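Long-range contacts in possible adhesin (Caldicellulosiruptor kronotskyensis, PDB 4WA0), which probably mediates attachment of this extremely thermophilic bacterium to cellulose, the chain described here being the beta-helical C-terminal domain of the protein: residues V57-D63 with N86-S92; V136-A140 with N159-Y163; E264-N270 with G298-V303; L307-S313 with G332-Q338. Where two conformers were deposited one is given. Numbering follows the deposited sequence.

Interaction 1: V57-D63 with N86-S92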
# COMPACT_ATOMS: atom_id res chain seq x y z
N VAL A 57 2.88 -7.61 3.41
CA VAL A 57 3.79 -8.51 2.69
C VAL A 57 3.75 -8.10 1.23
O VAL A 57 2.65 -7.96 0.66
CB VAL A 57 3.32 -9.97 2.83
CG1 VAL A 57 4.15 -10.91 1.96
CG2 VAL A 57 3.42 -10.41 4.27
N ILE A 58 4.94 -8.03 0.63
CA ILE A 58 5.11 -7.66 -0.78
C ILE A 58 5.82 -8.80 -1.44
O ILE A 58 6.92 -9.08 -1.14
CB ILE A 58 5.83 -6.32 -1.03
CG1 ILE A 58 5.18 -5.22 -0.21
CG2 ILE A 58 5.88 -6.07 -2.56
CD1 ILE A 58 5.93 -3.89 -0.25
N ASN A 59 5.13 -9.48 -2.33
CA ASN A 59 5.67 -10.62 -3.03
C ASN A 59 6.28 -10.28 -4.37
O ASN A 59 5.99 -9.26 -4.95
CB ASN A 59 4.58 -11.68 -3.12
CG ASN A 59 4.38 -12.35 -1.69
OD1 ASN A 59 5.36 -12.70 -1.02
ND2 ASN A 59 3.22 -12.51 -1.31
N GLN A 60 7.13 -11.18 -4.82
CA GLN A 60 7.77 -11.13 -6.15
C GLN A 60 7.37 -12.38 -6.92
O GLN A 60 7.05 -13.41 -6.30
CB GLN A 60 9.30 -11.10 -6.01
CG GLN A 60 9.78 -9.75 -5.49
CD GLN A 60 11.27 -9.55 -5.48
OE1 GLN A 60 12.07 -10.50 -5.54
NE2 GLN A 60 11.67 -8.31 -5.34
N ASP A 61 7.40 -12.31 -8.23
CA ASP A 61 6.90 -13.41 -9.09
C ASP A 61 7.72 -13.30 -10.40
O ASP A 61 7.68 -12.27 -11.11
CB ASP A 61 5.42 -13.28 -9.39
CG ASP A 61 4.85 -14.45 -10.21
OD1 ASP A 61 5.60 -15.08 -10.91
OD2 ASP A 61 3.61 -14.68 -10.13
N SER A 62 8.53 -14.33 -10.66
CA SER A 62 9.44 -14.37 -11.79
C SER A 62 8.82 -14.78 -13.13
O SER A 62 9.49 -14.70 -14.18
CB SER A 62 10.60 -15.30 -11.49
OG SER A 62 10.12 -16.57 -11.29
N ASP A 63 7.56 -15.18 -13.11
CA ASP A 63 6.82 -15.48 -14.38
C ASP A 63 7.04 -14.33 -15.35
O ASP A 63 6.99 -13.14 -15.01
CB ASP A 63 5.36 -15.77 -14.13
CG ASP A 63 4.66 -16.41 -15.35
OD1 ASP A 63 4.44 -15.70 -16.36
OD2 ASP A 63 4.36 -17.61 -15.24
N ASN A 86 9.49 -9.95 0.16
CA ASN A 86 10.02 -11.23 -0.19
C ASN A 86 10.90 -11.21 -1.47
O ASN A 86 10.85 -10.26 -2.28
CB ASN A 86 8.89 -12.29 -0.29
CG ASN A 86 8.31 -12.64 1.06
OD1 ASN A 86 9.05 -12.77 2.06
ND2 ASN A 86 7.03 -12.84 1.11
N ARG A 87 11.68 -12.28 -1.64
CA ARG A 87 12.69 -12.35 -2.65
C ARG A 87 12.46 -13.52 -3.60
O ARG A 87 12.47 -14.71 -3.18
CB ARG A 87 14.07 -12.51 -1.99
CG ARG A 87 15.26 -12.54 -2.94
CD ARG A 87 16.56 -12.56 -2.20
NE ARG A 87 17.63 -12.45 -3.14
CZ ARG A 87 18.27 -11.34 -3.46
NH1 ARG A 87 18.04 -10.21 -2.82
NH2 ARG A 87 19.20 -11.40 -4.36
N ILE A 88 12.21 -13.24 -4.85
CA ILE A 88 12.28 -14.27 -5.93
C ILE A 88 13.16 -13.67 -7.03
O ILE A 88 12.74 -12.75 -7.74
CB ILE A 88 10.91 -14.66 -6.53
CG1 ILE A 88 9.94 -15.14 -5.45
CG2 ILE A 88 11.09 -15.62 -7.73
CD1 ILE A 88 10.16 -16.49 -4.85
N SER A 89 14.35 -14.21 -7.20
CA SER A 89 15.24 -13.76 -8.32
C SER A 89 14.56 -13.91 -9.68
O SER A 89 13.92 -14.91 -9.93
CB SER A 89 16.55 -14.56 -8.36
OG SER A 89 17.19 -14.50 -9.64
N PRO A 90 14.71 -12.96 -10.61
CA PRO A 90 15.61 -11.81 -10.58
C PRO A 90 14.77 -10.51 -10.40
O PRO A 90 15.17 -9.41 -10.82
CB PRO A 90 16.13 -11.80 -12.01
CG PRO A 90 14.93 -12.15 -12.82
CD PRO A 90 14.27 -13.22 -12.00
N ARG A 91 13.70 -10.60 -9.67
CA ARG A 91 12.78 -9.50 -9.58
C ARG A 91 13.26 -8.41 -8.63
O ARG A 91 14.07 -8.64 -7.73
CB ARG A 91 11.38 -9.99 -9.16
CG ARG A 91 10.66 -10.81 -10.17
CD ARG A 91 10.38 -9.97 -11.40
NE ARG A 91 9.59 -10.69 -12.39
CZ ARG A 91 9.70 -10.52 -13.68
NH1 ARG A 91 10.64 -9.69 -14.14
NH2 ARG A 91 8.89 -11.17 -14.50
N SER A 92 12.72 -7.20 -8.82
CA SER A 92 12.98 -6.10 -7.91
C SER A 92 11.70 -5.62 -7.25
O SER A 92 10.60 -5.72 -7.83
CB SER A 92 13.64 -4.93 -8.65
OG SER A 92 14.96 -5.27 -9.06
O HOH W 1 9.21 -7.99 -2.38
O HOH W 2 14.84 -10.16 -5.51
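Gln60 gives up more surface here than any other residue. With chi1 m and chi2 t its side chain reaches straight across to the 86-92 loop, where Gln60 OE1 accepts from Ile88 N (2.8 Å) and from water 2, which also donates to Arg91 O. Gln60 NE2 binds Thr93 just beyond, so both ends of the amide are used. Asn59 and Asn86 share the m rotamer and similar chi2 angles, and this aligns Asn86 ND2 with Asn59 OD1 at 2.7 Å, like one rung of an asparagine ladder. Backbone support comes from Asn86 N to Ile58 O, 3.0 Å. Arg91, m at chi1 and chi2, curls so that the edge of its guanidinium meets two carbonyls: NE donates to Asp61 O and NH2 to Asp63 O, each at 2.8 Å. Asp61 OD1 accepts from Asp63 N in an Asx turn, which shapes this backbone, while Asp61 OD2 pairs with Lys22 and Tyr330. Loops joined where they leave neighbouring parallel strands are typical of the turns of a parallel beta-helix.

Interaction 2: V136-A140 with N159-Y163; sequences VSTLA and NSAVY
Leu139, chi1 t and chi2 p, lays CD1 over Ala161 CB (4.3 Å) and against the edge of the Tyr163 ring at CE1 (4.0 Å); Tyr163 is m at chi1 and stacks in turn on Tyr184. The opposite face of the sheet carries Ala140 and Val162 (chi1 t), buried, with Ala140 CB 4.1 Å from Val162 CG2. The two strands run parallel, Leu139 (phi/psi -151/142) level with Ala161 (-133/121) and Ala140 (-147/139) with Val162 (-130/131), CA atoms 4.9 and 4.5 Å apart. Three bonds set this register: Ala161 N to Thr138 O 2.9 Å, Ala140 N to Ala161 O 2.9 Å, and Tyr163 N to Ala140 O 2.8 Å. Before them the chain turns a corner at Ser137 (-89/-32) and Thr138 (-125/-53), leaving the sheet of Val136. Ser160 (chi1 p) turns OG back to Lys157 O. Such parallel pairing in register marks consecutive beta-helix coils. Since every cross-segment hydrogen bond is between backbone atoms, the side chains are left to supply apolar packing on both faces.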
# COMPACT_ATOMS: atom_id res chain seq x y z
N VAL A 136 18.02 6.69 3.01
CA VAL A 136 17.24 7.54 3.90
C VAL A 136 17.66 8.96 3.63
O VAL A 136 18.85 9.29 3.71
CB VAL A 136 17.44 7.19 5.38
CG1 VAL A 136 16.70 8.21 6.24
CG2 VAL A 136 16.99 5.75 5.64
N SER A 137 16.70 9.80 3.23
CA SER A 137 17.13 11.15 2.81
C SER A 137 17.19 12.17 3.93
O SER A 137 18.04 13.11 3.83
CB SER A 137 16.35 11.62 1.54
OG SER A 137 15.06 11.94 1.81
N THR A 138 16.32 12.06 4.93
CA THR A 138 16.26 13.06 6.01
C THR A 138 16.40 12.52 7.45
O THR A 138 17.20 13.01 8.26
CB THR A 138 14.99 13.94 5.82
OG1 THR A 138 15.05 14.52 4.53
CG2 THR A 138 14.86 15.02 6.83
N LEU A 139 15.57 11.52 7.80
CA LEU A 139 15.47 11.09 9.16
C LEU A 139 15.10 9.63 9.29
O LEU A 139 14.27 9.09 8.52
CB LEU A 139 14.42 11.94 9.81
CG LEU A 139 13.94 11.72 11.23
CD1 LEU A 139 15.07 12.12 12.15
CD2 LEU A 139 12.77 12.61 11.62
N ALA A 140 15.69 8.95 10.27
CA ALA A 140 15.26 7.57 10.59
C ALA A 140 15.42 7.38 12.10
O ALA A 140 16.37 7.89 12.74
CB ALA A 140 16.03 6.51 9.81
N ASN A 159 23.27 15.32 5.20
CA ASN A 159 22.63 15.99 6.33
C ASN A 159 21.47 15.29 6.98
O ASN A 159 20.76 15.88 7.80
CB ASN A 159 22.29 17.41 5.92
CG ASN A 159 23.53 18.13 5.46
OD1 ASN A 159 24.48 18.23 6.25
ND2 ASN A 159 23.61 18.49 4.17
N SER A 160 21.33 13.98 6.67
CA SER A 160 20.27 13.18 7.29
C SER A 160 20.64 12.98 8.77
O SER A 160 21.76 13.31 9.19
CB SER A 160 20.08 11.83 6.55
OG SER A 160 21.26 11.07 6.61
N ALA A 161 19.69 12.52 9.58
CA ALA A 161 19.85 12.21 11.01
C ALA A 161 19.22 10.85 11.22
O ALA A 161 18.01 10.62 10.93
CB ALA A 161 19.17 13.25 11.86
N VAL A 162 20.03 9.91 11.71
CA VAL A 162 19.52 8.53 11.85
C VAL A 162 19.83 8.06 13.25
O VAL A 162 20.98 8.17 13.67
CB VAL A 162 20.25 7.64 10.85
CG1 VAL A 162 19.94 6.21 11.17
CG2 VAL A 162 19.86 8.02 9.45
N TYR A 163 18.86 7.50 13.94
CA TYR A 163 19.00 7.13 15.36
C TYR A 163 18.64 5.66 15.47
O TYR A 163 17.55 5.33 15.06
CB TYR A 163 18.07 7.93 16.17
CG TYR A 163 18.22 9.46 16.11
CD1 TYR A 163 17.70 10.15 15.07
CD2 TYR A 163 18.89 10.18 17.14
CE1 TYR A 163 17.82 11.52 14.99
CE2 TYR A 163 19.00 11.55 17.09
CZ TYR A 163 18.46 12.21 16.00
OH TYR A 163 18.59 13.57 15.88

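Interaction 3: E264-N270 with G298-V303; sequences ESYINDN and GNITFV
Two coils of a parallel beta-helix meet here, strand 266-268 forming the outer edge of its sheet beside strand 299-302; their axes lie 4.8 Å apart at 7°. Glu264 (phi/psi -55/-54) and Ser265 (-81/-29) bend the chain out of the preceding strand. Ser265 O receives a CA-H...O contact from Gly298 CA at 3.3 Å; a CB on Gly298 would clash with that oxygen, so glycine suits the site. Tyr266 is almost fully extended (178/162), and its chi1 p carries the ring outward. Ile267 pairs with Ile300, CA atoms 4.8 Å apart: Ile267 N donates to Asn299 O (3.0 Å) and Thr301 N to Ile267 O (2.9 Å). Both isoleucines are m,t and buried, with Ile267 CB 4.2 Å from Ile300 CG1; Ile267 also packs on Leu246, one of the magnesium-site residues. Asn268, chi1 m, lies level with Thr301, and water 4 sits 2.6 Å from Asn268 OD1 and 2.8 Å from Thr301 OG1; Asn268 ND2 hydrogen-bonds Glu271 OE1. Asp269 begins helix 269-280; its N donates to Thr301 O (2.9 Å), while OD2 pairs with Arg273. Its chi1 p directs the other oxygen across to 298-303, where Asp269 OD1 accepts from Val303 N at 2.8 Å.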
# COMPACT_ATOMS: atom_id res chain seq x y z
N GLU A 264 -23.46 -7.58 -2.34
CA GLU A 264 -23.23 -7.99 -0.98
C GLU A 264 -22.25 -9.15 -0.86
O GLU A 264 -21.24 -9.07 -0.16
CB GLU A 264 -24.56 -8.31 -0.27
CG GLU A 264 -24.41 -8.91 1.12
CD GLU A 264 -23.90 -7.93 2.19
OE1 GLU A 264 -23.69 -6.72 1.90
OE2 GLU A 264 -23.73 -8.34 3.36
N SER A 265 -22.53 -10.22 -1.57
CA SER A 265 -21.71 -11.42 -1.46
C SER A 265 -20.41 -11.45 -2.22
O SER A 265 -19.47 -12.19 -1.85
CB SER A 265 -22.58 -12.66 -1.87
OG SER A 265 -23.70 -12.81 -0.99
N TYR A 266 -20.37 -10.73 -3.36
CA TYR A 266 -19.29 -10.75 -4.28
C TYR A 266 -19.70 -9.83 -5.44
O TYR A 266 -20.88 -9.48 -5.62
CB TYR A 266 -18.94 -12.17 -4.83
CG TYR A 266 -20.14 -12.98 -5.33
CD1 TYR A 266 -20.68 -12.78 -6.60
CD2 TYR A 266 -20.69 -13.98 -4.55
CE1 TYR A 266 -21.76 -13.52 -7.02
CE2 TYR A 266 -21.85 -14.64 -4.95
CZ TYR A 266 -22.31 -14.48 -6.19
OH TYR A 266 -23.39 -15.15 -6.64
N ILE A 267 -18.69 -9.42 -6.20
CA ILE A 267 -18.90 -8.90 -7.50
C ILE A 267 -17.97 -9.58 -8.52
O ILE A 267 -16.75 -9.57 -8.37
CB ILE A 267 -18.73 -7.34 -7.62
CG1 ILE A 267 -19.62 -6.59 -6.66
CG2 ILE A 267 -18.96 -6.92 -9.05
CD1 ILE A 267 -19.25 -5.12 -6.47
N ASN A 268 -18.57 -10.02 -9.61
CA ASN A 268 -17.83 -10.52 -10.78
C ASN A 268 -18.08 -9.60 -11.99
O ASN A 268 -19.20 -9.12 -12.16
CB ASN A 268 -18.25 -11.97 -11.13
CG ASN A 268 -18.04 -12.88 -9.98
OD1 ASN A 268 -17.03 -12.79 -9.28
ND2 ASN A 268 -19.08 -13.71 -9.66
N ASP A 269 -17.02 -9.29 -12.74
CA ASP A 269 -17.17 -8.13 -13.64
C ASP A 269 -18.09 -8.32 -14.80
O ASP A 269 -18.74 -7.35 -15.21
CB ASP A 269 -15.85 -7.53 -14.04
CG ASP A 269 -15.09 -8.38 -14.98
OD1 ASP A 269 -15.22 -9.61 -15.00
OD2 ASP A 269 -14.29 -7.75 -15.74
N ASN A 270 -18.22 -9.54 -15.31
CA ASN A 270 -19.18 -9.74 -16.37
C ASN A 270 -20.63 -9.54 -15.88
O ASN A 270 -21.48 -9.00 -16.61
CB ASN A 270 -18.96 -11.11 -16.96
CG ASN A 270 -19.26 -12.19 -15.94
OD1 ASN A 270 -18.75 -12.16 -14.84
ND2 ASN A 270 -20.14 -13.11 -16.29
N GLY A 298 -17.77 -9.26 -0.28
CA GLY A 298 -16.98 -10.40 -0.70
C GLY A 298 -15.94 -10.04 -1.71
O GLY A 298 -15.46 -8.88 -1.74
N ASN A 299 -15.51 -11.03 -2.46
CA ASN A 299 -14.38 -10.82 -3.39
C ASN A 299 -14.84 -10.18 -4.66
O ASN A 299 -16.03 -10.24 -5.02
CB ASN A 299 -13.71 -12.10 -3.74
CG ASN A 299 -13.04 -12.75 -2.51
OD1 ASN A 299 -12.65 -12.12 -1.55
ND2 ASN A 299 -12.95 -14.09 -2.57
N ILE A 300 -13.93 -9.48 -5.32
CA ILE A 300 -14.16 -8.87 -6.63
C ILE A 300 -13.28 -9.54 -7.63
O ILE A 300 -12.05 -9.56 -7.46
CB ILE A 300 -14.00 -7.31 -6.56
CG1 ILE A 300 -15.07 -6.79 -5.60
CG2 ILE A 300 -14.04 -6.66 -7.95
CD1 ILE A 300 -14.95 -5.30 -5.37
N THR A 301 -13.89 -10.08 -8.71
CA THR A 301 -13.20 -10.92 -9.71
C THR A 301 -13.41 -10.32 -11.08
O THR A 301 -14.51 -9.95 -11.47
CB THR A 301 -13.72 -12.37 -9.69
OG1 THR A 301 -13.58 -12.82 -8.35
CG2 THR A 301 -12.92 -13.32 -10.62
N PHE A 302 -12.32 -10.33 -11.82
CA PHE A 302 -12.27 -9.83 -13.20
C PHE A 302 -12.04 -11.07 -14.00
O PHE A 302 -11.08 -11.83 -13.74
CB PHE A 302 -11.17 -8.78 -13.37
CG PHE A 302 -11.40 -7.54 -12.59
CD1 PHE A 302 -12.26 -6.55 -12.99
CD2 PHE A 302 -10.79 -7.39 -11.33
CE1 PHE A 302 -12.49 -5.40 -12.22
CE2 PHE A 302 -11.06 -6.28 -10.58
CZ PHE A 302 -11.90 -5.29 -10.99
N VAL A 303 -12.99 -11.37 -14.91
CA VAL A 303 -12.99 -12.68 -15.56
C VAL A 303 -12.32 -12.74 -16.93
O VAL A 303 -12.01 -13.84 -17.39
CB VAL A 303 -14.40 -13.36 -15.65
CG1 VAL A 303 -15.00 -13.51 -14.25
CG2 VAL A 303 -15.34 -12.56 -16.52
O HOH W 3 -16.62 -13.75 -2.54
O HOH W 4 -15.91 -12.37 -6.92

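Interaction 4: L307-S313 with G332-Q338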
# COMPACT_ATOMS: atom_id res chain seq x y z
N LEU A 307 -6.22 -7.38 -19.89
CA LEU A 307 -6.12 -6.31 -18.90
C LEU A 307 -7.44 -5.68 -18.75
O LEU A 307 -8.09 -5.34 -19.77
CB LEU A 307 -5.16 -5.25 -19.44
CG LEU A 307 -4.99 -3.97 -18.64
CD1 LEU A 307 -4.36 -4.34 -17.30
CD2 LEU A 307 -4.01 -3.04 -19.36
N THR A 308 -7.84 -5.41 -17.53
CA THR A 308 -9.03 -4.60 -17.27
C THR A 308 -8.58 -3.24 -16.90
O THR A 308 -7.71 -3.12 -16.02
CB THR A 308 -9.86 -5.18 -16.12
OG1 THR A 308 -10.16 -6.55 -16.42
CG2 THR A 308 -11.10 -4.35 -15.90
N ILE A 309 -9.15 -2.22 -17.54
CA ILE A 309 -8.84 -0.83 -17.19
C ILE A 309 -10.07 -0.19 -16.59
O ILE A 309 -11.13 -0.23 -17.26
CB ILE A 309 -8.47 -0.05 -18.43
CG1 ILE A 309 -7.20 -0.72 -18.97
CG2 ILE A 309 -8.25 1.45 -18.14
CD1 ILE A 309 -6.77 -0.25 -20.33
N MSE A 310 -9.92 0.41 -15.42
CA MSE A 310 -11.03 1.19 -14.84
C MSE A 310 -10.66 2.50 -14.22
O MSE A 310 -9.50 2.75 -13.85
CB MSE A 310 -11.87 0.35 -13.84
CG MSE A 310 -11.16 0.04 -12.62
SE MSE A 310 -12.27 -1.12 -11.41
CE MSE A 310 -13.21 0.30 -10.58
N ASN A 311 -11.66 3.35 -14.11
CA ASN A 311 -11.56 4.65 -13.46
C ASN A 311 -12.60 4.73 -12.36
O ASN A 311 -13.76 4.48 -12.63
CB ASN A 311 -11.89 5.78 -14.47
CG ASN A 311 -10.91 5.82 -15.62
OD1 ASN A 311 -9.84 6.40 -15.50
ND2 ASN A 311 -11.28 5.26 -16.74
N GLY A 312 -12.20 5.00 -11.13
CA GLY A 312 -13.06 4.92 -10.00
C GLY A 312 -12.46 4.46 -8.71
O GLY A 312 -11.43 4.97 -8.28
N SER A 313 -13.08 3.45 -8.11
CA SER A 313 -12.58 2.93 -6.86
C SER A 313 -13.23 1.59 -6.55
O SER A 313 -14.28 1.22 -7.13
CB SER A 313 -12.79 3.96 -5.72
OG SER A 313 -14.17 4.05 -5.30
N GLY A 332 -4.11 -8.69 -15.17
CA GLY A 332 -3.86 -7.34 -14.65
C GLY A 332 -5.09 -6.44 -14.52
O GLY A 332 -6.13 -6.71 -15.13
N LEU A 333 -4.96 -5.42 -13.69
CA LEU A 333 -5.99 -4.43 -13.48
C LEU A 333 -5.26 -3.11 -13.42
O LEU A 333 -4.29 -2.99 -12.63
CB LEU A 333 -6.73 -4.60 -12.15
CG LEU A 333 -7.76 -3.48 -11.79
CD1 LEU A 333 -8.92 -3.49 -12.77
CD2 LEU A 333 -8.33 -3.69 -10.37
N THR A 334 -5.73 -2.12 -14.15
CA THR A 334 -5.30 -0.75 -14.01
C THR A 334 -6.45 0.02 -13.42
O THR A 334 -7.58 -0.05 -13.96
CB THR A 334 -4.94 -0.17 -15.39
OG1 THR A 334 -3.73 -0.79 -15.84
CG2 THR A 334 -4.76 1.26 -15.35
N LEU A 335 -6.20 0.68 -12.31
CA LEU A 335 -7.18 1.48 -11.57
C LEU A 335 -6.68 2.92 -11.41
O LEU A 335 -5.71 3.19 -10.69
CB LEU A 335 -7.52 0.83 -10.24
CG LEU A 335 -8.40 1.60 -9.23
CD1 LEU A 335 -9.77 1.93 -9.84
CD2 LEU A 335 -8.52 0.80 -7.93
N LYS A 336 -7.38 3.84 -12.08
CA LYS A 336 -7.11 5.24 -11.91
C LYS A 336 -8.17 5.75 -10.96
O LYS A 336 -9.36 5.79 -11.29
CB LYS A 336 -7.23 6.00 -13.22
CG LYS A 336 -7.03 7.50 -13.04
CD LYS A 336 -5.62 7.93 -13.28
CE LYS A 336 -5.51 9.11 -14.22
NZ LYS A 336 -5.98 10.39 -13.66
N TYR A 337 -7.72 6.19 -9.81
CA TYR A 337 -8.66 6.70 -8.82
C TYR A 337 -9.48 7.90 -9.29
O TYR A 337 -8.92 8.84 -9.86
CB TYR A 337 -7.93 7.09 -7.54
CG TYR A 337 -8.85 7.79 -6.55
CD1 TYR A 337 -9.81 7.09 -5.86
CD2 TYR A 337 -8.73 9.14 -6.29
CE1 TYR A 337 -10.64 7.73 -4.96
CE2 TYR A 337 -9.57 9.78 -5.40
CZ TYR A 337 -10.57 9.05 -4.73
OH TYR A 337 -11.41 9.68 -3.78
N GLN A 338 -10.79 7.90 -9.00
CA GLN A 338 -11.60 9.10 -9.16
C GLN A 338 -12.57 9.16 -8.02
O GLN A 338 -13.21 8.16 -7.71
CB GLN A 338 -12.45 9.00 -10.42
CG GLN A 338 -11.69 8.83 -11.71
CD GLN A 338 -10.99 10.13 -12.11
OE1 GLN A 338 -11.16 11.20 -11.48
NE2 GLN A 338 -10.16 10.03 -13.14
O HOH W 5 -8.24 -8.29 -15.52
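Thr334, Met310 and Gly312 lose the most surface in this contact, the first two near the middle of the paired strands and Gly312 at their far end. Thr334 is held through both backbone groups: its N donates to Thr308 O at 2.9 Å, and its O accepts from Met310 N at 2.8 Å. Its beta-branched side chain suits a strand, and Thr334 CB stands 4.3 Å from Ile309 CG1 on the more exposed face, with Thr334 OG1 3.9 Å from Leu307 CD1. Met310, a selenomethionine in the crystal, points to the buried face. Its chi1 p brings Met310 CG within 3.6 Å of Leu335 CD1 and 4.2 Å of Leu333 CD1, a long apolar chain filling space between leucines. Parallel strands stacked in exact register, their axes 4.8 Å apart at closest approach and 12° from parallel, with a largely apolar interior, are the wall of a parallel beta-helix; strand 308-311 is the outermost of its sheet, and strand 333-337 continues it to strand 24-27. Met310 O accepts from Lys336 N at 3.0 Å. Then Gly312 turns a corner at phi/psi 146/-128, angles at which a CB would jam against the preceding carbonyl. It stays paired: Gly312 N donates to Lys336 O (3.0 Å) and Gly312 O accepts from Gln338 N (3.1 Å), while Ser313 OG, already in the next sheet, bonds to His293.

In the fold
From the N terminus, interaction 1 closes a loop of 22 intervening residues and joins turns of neighbouring early coils. Interaction 2 follows, pairing strands 139-142 and 161-164 near the far end of the beta-helix. The chain then returns past the magnesium site, and interactions 3 and 4 join coils added on the other side of the first ones, some 44 and 36 Å, centre to centre, from interaction 2. All four are in series, so none nests or crosses. Interactions 1 and 3 reach the same sheet, though about 15 Å separates their nearest atoms. Only interactions 3 and 4 touch: the Phe302 ring packs on Thr308, Met310 and Leu333, joining two sheets through the interior.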